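Local coordinates for protein leucyl-trna synthetase (Plasmodium falciparum, PDB 5FOC) that probably hydrolyses wrongly charged tRNA, as the editing domain of a cytosolic leucyl-tRNA synthetase, the ligase that joins leucine to its tRNA, at residues 118-124 and 179-184; 145-151 and 213-219; 184-189 and 248-254. The protein carries 2 engineered substitutions. All blocks are in the same frame, centred on the assembly; numbering follows the deposited sequence.

Contact 1: 118-124 and 179-184; sequences DKKVIFL and CPNIYV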
loop_
_atom_site.group_PDB
_atom_site.type_symbol
_atom_site.label_atom_id
_atom_site.label_comp_id
_atom_site.label_asym_id
_atom_site.label_seq_id
_atom_site.Cartn_x
_atom_site.Cartn_y
_atom_site.Cartn_z
ATOM N N ASP A 118 14.511 -4.133 -15.167
ATOM C CA ASP A 118 15.603 -3.967 -14.227
ATOM C C ASP A 118 15.080 -4.065 -12.771
ATOM O O ASP A 118 15.738 -4.695 -11.929
ATOM C CB ASP A 118 16.311 -2.592 -14.389
ATOM C CG ASP A 118 17.091 -2.426 -15.713
ATOM O OD1 ASP A 118 17.311 -3.416 -16.445
ATOM O OD2 ASP A 118 17.507 -1.259 -16.011
ATOM N N LYS A 119 13.940 -3.433 -12.486
ATOM C CA LYS A 119 13.460 -3.267 -11.081
ATOM C C LYS A 119 12.015 -3.779 -10.964
ATOM O O LYS A 119 11.254 -3.784 -11.981
ATOM C CB LYS A 119 13.472 -1.775 -10.672
ATOM C CG LYS A 119 14.775 -1.044 -10.808
ATOM C CD LYS A 119 15.954 -1.768 -10.189
ATOM C CE LYS A 119 17.251 -1.013 -10.343
ATOM N NZ LYS A 119 18.350 -1.742 -9.640
ATOM N N LYS A 120 11.618 -4.187 -9.755
ATOM C CA LYS A 120 10.223 -4.449 -9.414
ATOM C C LYS A 120 9.642 -3.154 -8.866
ATOM O O LYS A 120 10.331 -2.409 -8.162
ATOM C CB LYS A 120 10.085 -5.574 -8.396
ATOM C CG LYS A 120 10.625 -6.916 -8.826
ATOM C CD LYS A 120 10.069 -8.002 -7.925
ATOM C CE LYS A 120 10.670 -9.380 -8.153
ATOM N NZ LYS A 120 10.006 -10.336 -7.214
ATOM N N VAL A 121 8.398 -2.865 -9.202
ATOM C CA VAL A 121 7.725 -1.654 -8.713
ATOM C C VAL A 121 6.765 -2.063 -7.623
ATOM O O VAL A 121 5.849 -2.825 -7.846
ATOM C CB VAL A 121 6.975 -0.873 -9.797
ATOM C CG1 VAL A 121 6.306 0.358 -9.189
ATOM C CG2 VAL A 121 7.877 -0.525 -10.996
ATOM N N ILE A 122 6.992 -1.545 -6.382
ATOM C CA ILE A 122 6.298 -2.074 -5.249
ATOM C C ILE A 122 5.769 -0.917 -4.379
ATOM O O ILE A 122 6.602 -0.073 -3.938
ATOM C CB ILE A 122 7.213 -2.982 -4.381
ATOM C CG1 ILE A 122 7.672 -4.224 -5.144
ATOM C CG2 ILE A 122 6.541 -3.351 -3.047
ATOM C CD1 ILE A 122 8.811 -4.963 -4.514
ATOM N N PHE A 123 4.458 -0.870 -4.167
ATOM C CA PHE A 123 3.832 -0.015 -3.131
ATOM C C PHE A 123 4.032 -0.738 -1.809
ATOM O O PHE A 123 3.833 -1.889 -1.648
ATOM C CB PHE A 123 2.335 0.224 -3.420
ATOM C CG PHE A 123 2.059 1.170 -4.551
ATOM C CD1 PHE A 123 2.162 0.736 -5.882
ATOM C CD2 PHE A 123 1.696 2.473 -4.330
ATOM C CE1 PHE A 123 1.873 1.633 -6.918
ATOM C CE2 PHE A 123 1.445 3.358 -5.345
ATOM C CZ PHE A 123 1.508 2.932 -6.659
ATOM N N LEU A 124 4.441 0.060 -0.770
ATOM C CA LEU A 124 4.625 -0.566 0.540
ATOM C C LEU A 124 3.361 -0.330 1.371
ATOM O O LEU A 124 3.143 0.800 1.845
ATOM C CB LEU A 124 5.857 0.017 1.219
ATOM C CG LEU A 124 7.221 -0.393 0.697
ATOM C CD1 LEU A 124 8.353 0.418 1.333
ATOM C CD2 LEU A 124 7.441 -1.870 0.929
ATOM N N CYS A 179 19.981 -2.199 -5.370
ATOM C CA CYS A 179 18.615 -2.140 -4.858
ATOM C C CYS A 179 17.633 -2.561 -5.962
ATOM O O CYS A 179 17.440 -1.815 -6.965
ATOM C CB CYS A 179 18.309 -0.724 -4.407
ATOM S SG CYS A 179 19.309 -0.218 -3.007
ATOM N N PRO A 180 17.011 -3.743 -5.809
ATOM C CA PRO A 180 16.216 -4.255 -6.982
ATOM C C PRO A 180 14.805 -3.733 -7.074
ATOM O O PRO A 180 14.117 -4.010 -8.065
ATOM C CB PRO A 180 16.164 -5.755 -6.711
ATOM C CG PRO A 180 16.181 -5.835 -5.215
ATOM C CD PRO A 180 17.193 -4.807 -4.803
ATOM N N ASN A 181 14.313 -3.022 -6.063
ATOM C CA ASN A 181 12.902 -2.622 -5.988
ATOM C C ASN A 181 12.751 -1.123 -5.981
ATOM O O ASN A 181 13.533 -0.419 -5.283
ATOM C CB ASN A 181 12.250 -3.197 -4.701
ATOM C CG ASN A 181 12.311 -4.706 -4.647
ATOM O OD1 ASN A 181 12.450 -5.357 -5.693
ATOM N ND2 ASN A 181 12.227 -5.286 -3.462
ATOM N N ILE A 182 11.794 -0.616 -6.761
ATOM C CA ILE A 182 11.335 0.740 -6.670
ATOM C C ILE A 182 10.195 0.715 -5.681
ATOM O O ILE A 182 9.155 0.195 -5.968
ATOM C CB ILE A 182 10.860 1.312 -8.011
ATOM C CG1 ILE A 182 12.030 1.391 -8.968
ATOM C CG2 ILE A 182 10.248 2.676 -7.821
ATOM C CD1 ILE A 182 11.624 1.459 -10.417
ATOM N N TYR A 183 10.388 1.329 -4.486
ATOM C CA TYR A 183 9.306 1.486 -3.542
ATOM C C TYR A 183 8.560 2.792 -3.627
ATOM O O TYR A 183 9.153 3.817 -3.895
ATOM C CB TYR A 183 9.857 1.319 -2.115
ATOM C CG TYR A 183 10.346 -0.070 -1.767
ATOM C CD1 TYR A 183 9.544 -1.208 -2.000
ATOM C CD2 TYR A 183 11.639 -0.293 -1.251
ATOM C CE1 TYR A 183 9.981 -2.486 -1.668
ATOM C CE2 TYR A 183 12.085 -1.579 -0.931
ATOM C CZ TYR A 183 11.257 -2.679 -1.129
ATOM O OH TYR A 183 11.601 -3.979 -0.868
ATOM N N VAL A 184 7.239 2.722 -3.451
ATOM C CA VAL A 184 6.394 3.882 -3.385
ATOM C C VAL A 184 5.903 3.984 -1.925
ATOM O O VAL A 184 5.342 3.016 -1.370
ATOM C CB VAL A 184 5.143 3.791 -4.283
ATOM C CG1 VAL A 184 4.414 5.104 -4.304
ATOM C CG2 VAL A 184 5.552 3.411 -5.724
HETATM O O HOH W 1 14.541 -6.369 -9.544
#
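The carbonyl oxygen of Pro180 is gripped by three groups where two parallel strands begin to pair. Lys120 N donates to Pro180 O over 3.0 Å, in the carbonyl plane; water 1 gives it a second hydrogen bond while also donating to Asp118 O; and the CA-H of Lys119 adds a weaker contact. One residue back, Lys119 NZ binds Cys179 O at 2.8 Å, from above the carbonyl plane. A bend in the lysine chain (chi2 -49°) leads CD and CE past Cys179 O, and NZ takes Ile176 O as a second partner. Lys119 CB rests on Ile182 CD1. The backbone ladder continues with Ile182 N to Lys120 O, its shortest rung at 2.7 Å, then Ile122 N to Ile182 O, Val184 N to Ile122 O and Leu124 N to Val184 O.

Side chains line both faces of the sheet. On one, Ile122 CD1 presses on the amide carbon CG of Asn181 at 3.5 Å, and its CG2 meets the Tyr183 ring at CE1. Leu124 CD1 lies over that ring's face, 4.1 Å from the centroid. Asn181 ND2 reaches Tyr183 OH at 3.0 Å with the hydroxyl in the amide plane; Asp154 and Phe153 supply further partners for these two groups. On the other face Val184 CB lies over the Phe123 ring, a CH-pi contact 4.0 Å from its centroid, close to Phe21 of helix 18-35.

The chemistry thus divides: the ammonium of Lys119 probably suits the negative end of helix 172-178, whereas the ladder is flanked by largely apolar and aromatic packing.

Contact 2: 145-151 and 213-219; sequences EYYYLTL and FILNKIK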
loop_
_atom_site.group_PDB
_atom_site.type_symbol
_atom_site.label_atom_id
_atom_site.label_comp_id
_atom_site.label_asym_id
_atom_site.label_seq_id
_atom_site.Cartn_x
_atom_site.Cartn_y
_atom_site.Cartn_z
ATOM N N GLU A 145 -2.350 13.604 -1.610
ATOM C CA GLU A 145 -1.011 13.738 -1.020
ATOM C C GLU A 145 0.029 13.164 -1.968
ATOM O O GLU A 145 -0.267 12.267 -2.799
ATOM C CB GLU A 145 -0.954 13.007 0.321
ATOM C CG GLU A 145 -2.001 13.494 1.322
ATOM C CD GLU A 145 -1.760 14.874 1.891
ATOM O OE1 GLU A 145 -0.675 15.454 1.739
ATOM O OE2 GLU A 145 -2.704 15.394 2.513
ATOM N N TYR A 146 1.230 13.679 -1.850
ATOM C CA TYR A 146 2.384 13.199 -2.565
ATOM C C TYR A 146 2.953 11.884 -2.045
ATOM O O TYR A 146 3.072 11.639 -0.853
ATOM C CB TYR A 146 3.482 14.243 -2.541
ATOM C CG TYR A 146 3.235 15.409 -3.444
ATOM C CD1 TYR A 146 3.307 15.244 -4.820
ATOM C CD2 TYR A 146 2.989 16.679 -2.959
ATOM C CE1 TYR A 146 3.082 16.306 -5.670
ATOM C CE2 TYR A 146 2.786 17.759 -3.800
ATOM C CZ TYR A 146 2.852 17.543 -5.180
ATOM O OH TYR A 146 2.665 18.606 -5.999
ATOM N N TYR A 147 3.333 11.020 -2.973
ATOM C CA TYR A 147 4.068 9.814 -2.642
ATOM C C TYR A 147 5.426 9.857 -3.299
ATOM O O TYR A 147 5.575 10.403 -4.405
ATOM C CB TYR A 147 3.271 8.542 -2.986
ATOM C CG TYR A 147 2.090 8.368 -2.075
ATOM C CD1 TYR A 147 0.907 9.070 -2.291
ATOM C CD2 TYR A 147 2.186 7.576 -0.918
ATOM C CE1 TYR A 147 -0.167 8.948 -1.432
ATOM C CE2 TYR A 147 1.105 7.416 -0.091
ATOM C CZ TYR A 147 -0.054 8.122 -0.312
ATOM O OH TYR A 147 -1.117 8.014 0.558
ATOM N N TYR A 148 6.404 9.230 -2.664
ATOM C CA TYR A 148 7.772 9.233 -3.110
ATOM C C TYR A 148 8.160 7.873 -3.679
ATOM O O TYR A 148 7.721 6.854 -3.230
ATOM C CB TYR A 148 8.715 9.610 -1.917
ATOM C CG TYR A 148 8.576 11.063 -1.563
ATOM C CD1 TYR A 148 7.421 11.531 -0.916
ATOM C CD2 TYR A 148 9.581 11.982 -1.853
ATOM C CE1 TYR A 148 7.279 12.872 -0.572
ATOM C CE2 TYR A 148 9.464 13.326 -1.474
ATOM C CZ TYR A 148 8.306 13.762 -0.849
ATOM O OH TYR A 148 8.152 15.085 -0.484
ATOM N N LEU A 149 9.005 7.919 -4.716
ATOM C CA LEU A 149 9.559 6.709 -5.325
ATOM C C LEU A 149 11.046 6.706 -4.979
ATOM O O LEU A 149 11.733 7.682 -5.255
ATOM C CB LEU A 149 9.403 6.717 -6.888
ATOM C CG LEU A 149 7.997 6.376 -7.345
ATOM C CD1 LEU A 149 6.920 7.338 -6.922
ATOM C CD2 LEU A 149 8.076 6.340 -8.865
ATOM N N THR A 150 11.513 5.579 -4.428
ATOM C CA THR A 150 12.889 5.391 -4.002
ATOM C C THR A 150 13.290 3.904 -4.090
ATOM O O THR A 150 12.444 2.991 -3.916
ATOM C CB THR A 150 13.100 5.899 -2.552
ATOM O OG1 THR A 150 14.494 6.059 -2.365
ATOM C CG2 THR A 150 12.550 4.946 -1.564
ATOM N N LEU A 151 14.558 3.666 -4.377
ATOM C CA LEU A 151 15.078 2.327 -4.578
ATOM C C LEU A 151 15.423 1.672 -3.246
ATOM O O LEU A 151 15.914 2.385 -2.336
ATOM C CB LEU A 151 16.309 2.370 -5.494
ATOM C CG LEU A 151 16.106 2.618 -7.026
ATOM C CD1 LEU A 151 17.409 3.022 -7.671
ATOM C CD2 LEU A 151 15.559 1.326 -7.586
ATOM N N PHE A 213 17.711 9.016 -1.955
ATOM C CA PHE A 213 17.658 9.142 -3.430
ATOM C C PHE A 213 16.222 9.076 -3.905
ATOM O O PHE A 213 15.607 8.028 -3.761
ATOM C CB PHE A 213 18.497 8.017 -4.027
ATOM C CG PHE A 213 18.659 8.039 -5.524
ATOM C CD1 PHE A 213 18.508 9.181 -6.323
ATOM C CD2 PHE A 213 19.029 6.867 -6.128
ATOM C CE1 PHE A 213 18.641 9.109 -7.712
ATOM C CE2 PHE A 213 19.183 6.791 -7.523
ATOM C CZ PHE A 213 19.009 7.914 -8.294
ATOM N N ILE A 214 15.683 10.187 -4.422
ATOM C CA ILE A 214 14.274 10.231 -4.820
ATOM C C ILE A 214 14.186 10.192 -6.352
ATOM O O ILE A 214 14.665 11.093 -7.017
ATOM C CB ILE A 214 13.523 11.468 -4.305
ATOM C CG1 ILE A 214 13.611 11.558 -2.739
ATOM C CG2 ILE A 214 12.055 11.459 -4.717
ATOM C CD1 ILE A 214 13.139 10.298 -2.032
ATOM N N LEU A 215 13.512 9.176 -6.866
ATOM C CA LEU A 215 13.297 9.090 -8.286
ATOM C C LEU A 215 12.168 9.953 -8.802
ATOM O O LEU A 215 12.180 10.352 -9.960
ATOM C CB LEU A 215 12.968 7.654 -8.620
ATOM C CG LEU A 215 13.965 6.571 -8.211
ATOM C CD1 LEU A 215 13.517 5.199 -8.705
ATOM C CD2 LEU A 215 15.381 6.855 -8.643
ATOM N N ASN A 216 11.147 10.147 -7.986
ATOM C CA ASN A 216 9.997 10.943 -8.314
ATOM C C ASN A 216 9.144 11.165 -7.070
ATOM O O ASN A 216 9.274 10.451 -6.064
ATOM C CB ASN A 216 9.156 10.243 -9.441
ATOM C CG ASN A 216 8.674 11.201 -10.477
ATOM O OD1 ASN A 216 8.484 12.378 -10.229
ATOM N ND2 ASN A 216 8.484 10.667 -11.729
ATOM N N LYS A 217 8.247 12.137 -7.199
ATOM C CA LYS A 217 7.268 12.484 -6.180
ATOM C C LYS A 217 5.961 12.726 -6.934
ATOM O O LYS A 217 5.897 13.606 -7.794
ATOM C CB LYS A 217 7.734 13.724 -5.406
ATOM C CG LYS A 217 6.737 14.202 -4.414
ATOM C CD LYS A 217 7.225 15.449 -3.707
ATOM C CE LYS A 217 6.877 16.699 -4.479
ATOM N NZ LYS A 217 7.336 17.882 -3.688
ATOM N N ILE A 218 4.950 11.904 -6.647
ATOM C CA ILE A 218 3.733 11.850 -7.449
ATOM C C ILE A 218 2.478 11.895 -6.557
ATOM O O ILE A 218 2.366 11.126 -5.580
ATOM C CB ILE A 218 3.756 10.610 -8.415
ATOM C CG1 ILE A 218 5.007 10.642 -9.293
ATOM C CG2 ILE A 218 2.491 10.545 -9.215
ATOM C CD1 ILE A 218 5.207 9.403 -10.160
ATOM N N LYS A 219 1.528 12.770 -6.896
ATOM C CA LYS A 219 0.265 12.834 -6.129
ATOM C C LYS A 219 -0.486 11.524 -6.286
ATOM O O LYS A 219 -0.497 10.916 -7.380
ATOM C CB LYS A 219 -0.626 14.018 -6.510
ATOM C CG LYS A 219 -0.647 15.146 -5.473
ATOM C CD LYS A 219 -1.608 16.268 -5.857
ATOM C CE LYS A 219 -3.073 15.877 -5.706
ATOM N NZ LYS A 219 -3.934 16.688 -6.610
HETATM O O HOH W 2 16.279 5.765 -5.226
#
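The ring of Tyr146 is sandwiched between two lysine chains of the neighbouring antiparallel strand. Lys217 CE sits over the centre of one face, 3.8 Å from the centroid, and Lys219 CG lies over the opposite face, nearer the rim. Lys217 NZ follows its methylene as a cation-pi contact, 4.6 Å from the Tyr146 centroid. The first part of the Lys217 chain is extended, CG opposite its own backbone N, which lays CG over a face of Tyr148 and CD against Tyr148 OH at 3.4 Å; the turn at chi3 (86°) then carries CE and NZ over Tyr146. The ammonium group has a second cation-pi partner in Phe94.

Next along the strands, Tyr147 and Ile218 form a hydrogen-bonded pair, with Tyr147 N to Ile218 O and Ile218 N to Tyr147 O both 2.8 Å. Farther along, Leu149 N donates to Asn216 O but Leu149 O accepts from Leu215 N, so one residue faces two, consistent with a beta bulge. Beyond this irregularity a side chain takes over the pairing: Thr150 OG1 donates to Phe213 O at 2.7 Å. Water 2 donates to the same oxygen and accepts from Leu151 N.

Strand 146-152 is the middle one of three, paired with strand 216-219 along one edge and with strand 181-185 along the other. Helix 18-35 packs on the face bearing Leu149 and Ile218, which touch Phe21 and Phe25, and Ser28, respectively, whereas helix 172-178 receives Leu151 and Phe213 on its Ile175 at the far end of the contact.

Contact 3: 184-189 and 248-254; sequences VCSENS and MNISTGI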
loop_
_atom_site.group_PDB
_atom_site.type_symbol
_atom_site.label_atom_id
_atom_site.label_comp_id
_atom_site.label_asym_id
_atom_site.label_seq_id
_atom_site.Cartn_x
_atom_site.Cartn_y
_atom_site.Cartn_z
ATOM N N VAL A 184 7.239 2.722 -3.451
ATOM C CA VAL A 184 6.394 3.882 -3.385
ATOM C C VAL A 184 5.903 3.984 -1.925
ATOM O O VAL A 184 5.342 3.016 -1.370
ATOM C CB VAL A 184 5.143 3.791 -4.283
ATOM C CG1 VAL A 184 4.414 5.104 -4.304
ATOM C CG2 VAL A 184 5.552 3.411 -5.724
ATOM N N CYS A 185 6.071 5.171 -1.360
ATOM C CA CYS A 185 5.766 5.371 0.095
ATOM C C CYS A 185 5.702 6.851 0.411
ATOM O O CYS A 185 6.166 7.694 -0.334
ATOM C CB CYS A 185 6.829 4.689 0.918
ATOM S SG CYS A 185 8.512 5.275 0.620
ATOM N N SER A 186 5.162 7.142 1.601
ATOM C CA SER A 186 5.065 8.501 2.064
ATOM C C SER A 186 6.456 9.068 2.498
ATOM O O SER A 186 7.400 8.340 2.818
ATOM C CB SER A 186 4.117 8.554 3.280
ATOM O OG SER A 186 4.628 7.757 4.343
ATOM N N GLU A 187 6.526 10.396 2.485
ATOM C CA GLU A 187 7.664 11.113 3.045
ATOM C C GLU A 187 7.917 10.677 4.482
ATOM O O GLU A 187 9.058 10.352 4.845
ATOM C CB GLU A 187 7.415 12.618 3.033
ATOM C CG GLU A 187 8.643 13.428 3.401
ATOM C CD GLU A 187 8.374 14.904 3.448
ATOM O OE1 GLU A 187 7.209 15.322 3.335
ATOM O OE2 GLU A 187 9.343 15.647 3.622
ATOM N N ASN A 188 6.839 10.639 5.249
ATOM C CA ASN A 188 6.878 10.182 6.661
ATOM C C ASN A 188 7.680 8.912 6.870
ATOM O O ASN A 188 8.403 8.776 7.836
ATOM C CB ASN A 188 5.462 9.943 7.187
ATOM C CG ASN A 188 5.446 9.364 8.579
ATOM O OD1 ASN A 188 5.736 10.120 9.562
ATOM N ND2 ASN A 188 5.156 8.090 8.736
ATOM N N SER A 189 7.517 7.935 5.985
ATOM C CA SER A 189 8.175 6.646 6.185
ATOM C C SER A 189 9.666 6.621 5.868
ATOM O O SER A 189 10.340 5.697 6.250
ATOM C CB SER A 189 7.452 5.550 5.399
ATOM O OG SER A 189 7.579 5.758 4.010
ATOM N N MET A 248 -1.093 11.040 6.707
ATOM C CA MET A 248 0.249 11.037 6.172
ATOM C C MET A 248 1.367 10.966 7.205
ATOM O O MET A 248 2.500 10.721 6.852
ATOM C CB MET A 248 0.426 12.232 5.261
ATOM C CG MET A 248 -0.491 12.192 4.033
ATOM S SD MET A 248 -0.668 10.630 3.102
ATOM C CE MET A 248 0.926 10.471 2.302
ATOM N N ASN A 249 1.028 11.115 8.473
ATOM C CA ASN A 249 1.987 10.931 9.539
ATOM C C ASN A 249 2.030 9.509 10.112
ATOM O O ASN A 249 2.811 9.260 11.025
ATOM C CB ASN A 249 1.798 11.982 10.645
ATOM C CG ASN A 249 0.446 11.904 11.330
ATOM O OD1 ASN A 249 -0.531 11.433 10.767
ATOM N ND2 ASN A 249 0.377 12.407 12.531
ATOM N N ILE A 250 1.321 8.553 9.497
ATOM C CA ILE A 250 1.264 7.189 9.986
ATOM C C ILE A 250 1.881 6.269 8.917
ATOM O O ILE A 250 1.384 6.240 7.746
ATOM C CB ILE A 250 -0.184 6.767 10.265
ATOM C CG1 ILE A 250 -0.814 7.621 11.389
ATOM C CG2 ILE A 250 -0.272 5.257 10.538
ATOM C CD1 ILE A 250 -0.088 7.482 12.669
ATOM N N SER A 251 2.955 5.578 9.268
ATOM C CA SER A 251 3.582 4.565 8.428
ATOM C C SER A 251 3.804 5.088 6.990
ATOM O O SER A 251 4.256 6.193 6.768
ATOM C CB SER A 251 2.747 3.286 8.507
ATOM O OG SER A 251 3.421 2.178 7.967
ATOM N N THR A 252 3.470 4.230 5.999
ATOM C CA THR A 252 3.761 4.565 4.603
ATOM C C THR A 252 2.629 5.231 3.799
ATOM O O THR A 252 2.882 5.629 2.641
ATOM C CB THR A 252 4.050 3.245 3.813
ATOM O OG1 THR A 252 2.926 2.382 3.939
ATOM C CG2 THR A 252 5.238 2.533 4.380
ATOM N N GLY A 253 1.431 5.297 4.374
ATOM C CA GLY A 253 0.339 6.069 3.828
ATOM C C GLY A 253 -0.267 5.240 2.664
ATOM O O GLY A 253 -1.009 5.832 1.899
ATOM N N ILE A 254 -0.046 3.944 2.663
ATOM C CA ILE A 254 -0.688 3.023 1.646
ATOM C C ILE A 254 -1.233 1.882 2.484
ATOM O O ILE A 254 -0.486 1.289 3.289
ATOM C CB ILE A 254 0.349 2.497 0.678
ATOM C CG1 ILE A 254 0.963 3.672 -0.071
ATOM C CG2 ILE A 254 -0.364 1.538 -0.325
ATOM C CD1 ILE A 254 2.351 3.489 -0.638
HETATM O O HOH W 3 2.203 8.175 5.705
HETATM O O HOH W 4 4.272 11.764 4.687
#
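Just past Cys185 the chain meets the loop 248-254 through a single backbone hydrogen bond, Ser186 N to Thr252 O at 2.9 Å, bent to 134°. Residues 187-189 then turn with helical angles, while Ile250 to Gly253 form a type II' beta turn.

Asn188 supplies the straighter link. Its ND2 donates to Ser251 O at 2.9 Å (165° at the hydrogen), along a lone pair of the carbonyl and in the plane of the amide. An extended first torsion (chi1 175°) directs the amide to that oxygen. Asn188 CB, placed by the backbone, lies 3.1 Å from Met248 O. Glu374 ties the site from outside, one carboxylate oxygen bonding to Asn188 ND2 and the other to Ser251 N.

Two waters fill in the polar pairing. Water 3 lies 2.8 Å from Ser186 OG, beside Met248 O and Ile250 O, and water 4 accepts from Asn188 N and donates to Met248 O. Ser189 OG, meanwhile, turns back to donate to Ser186 O over 2.8 Å. Apolar contacts join Met248 CE to Ser186 CB, and Thr252 CG2 to Ser189 CB at 3.9 Å. Ile254 CD1 makes a tight carbon-to-oxygen contact with Val184 O at 3.1 Å.

Asn188 and the two waters thus bridge to carbonyls of a loop that leads into strand 254-257 of the editing domain. Its Ser251-Thr252-Gly253 sequence resembles the Gly-Thr-Gly type of motif found in class Ia editing (CP1) domains, and the loop therefore probably lies near the editing pocket.

Overall arrangement
Contacts 1 and 2 are strand pairs of one mixed sheet of the editing domain, and contact 3 lays a loop against it; strand 181-185 is the common element. It pairs in parallel with strand 120-127 in contact 1, lies beside strand 146-152 of contact 2, and runs on into contact 3 through the shared Val184. Centres of contacts 1 and 2 are about 12 Å apart, those of 2 and 3 about 11 Å, and those of 1 and 3 about 15 Å. Along the chain, contact 2 crosses both others, while contact 1 closes before contact 3 opens. Thr252 OG1 to Leu124 O and Tyr147 OH to Gly253 O join the loop 248-254 to both neighbouring strands, so distant parts of the sequence meet in a single core.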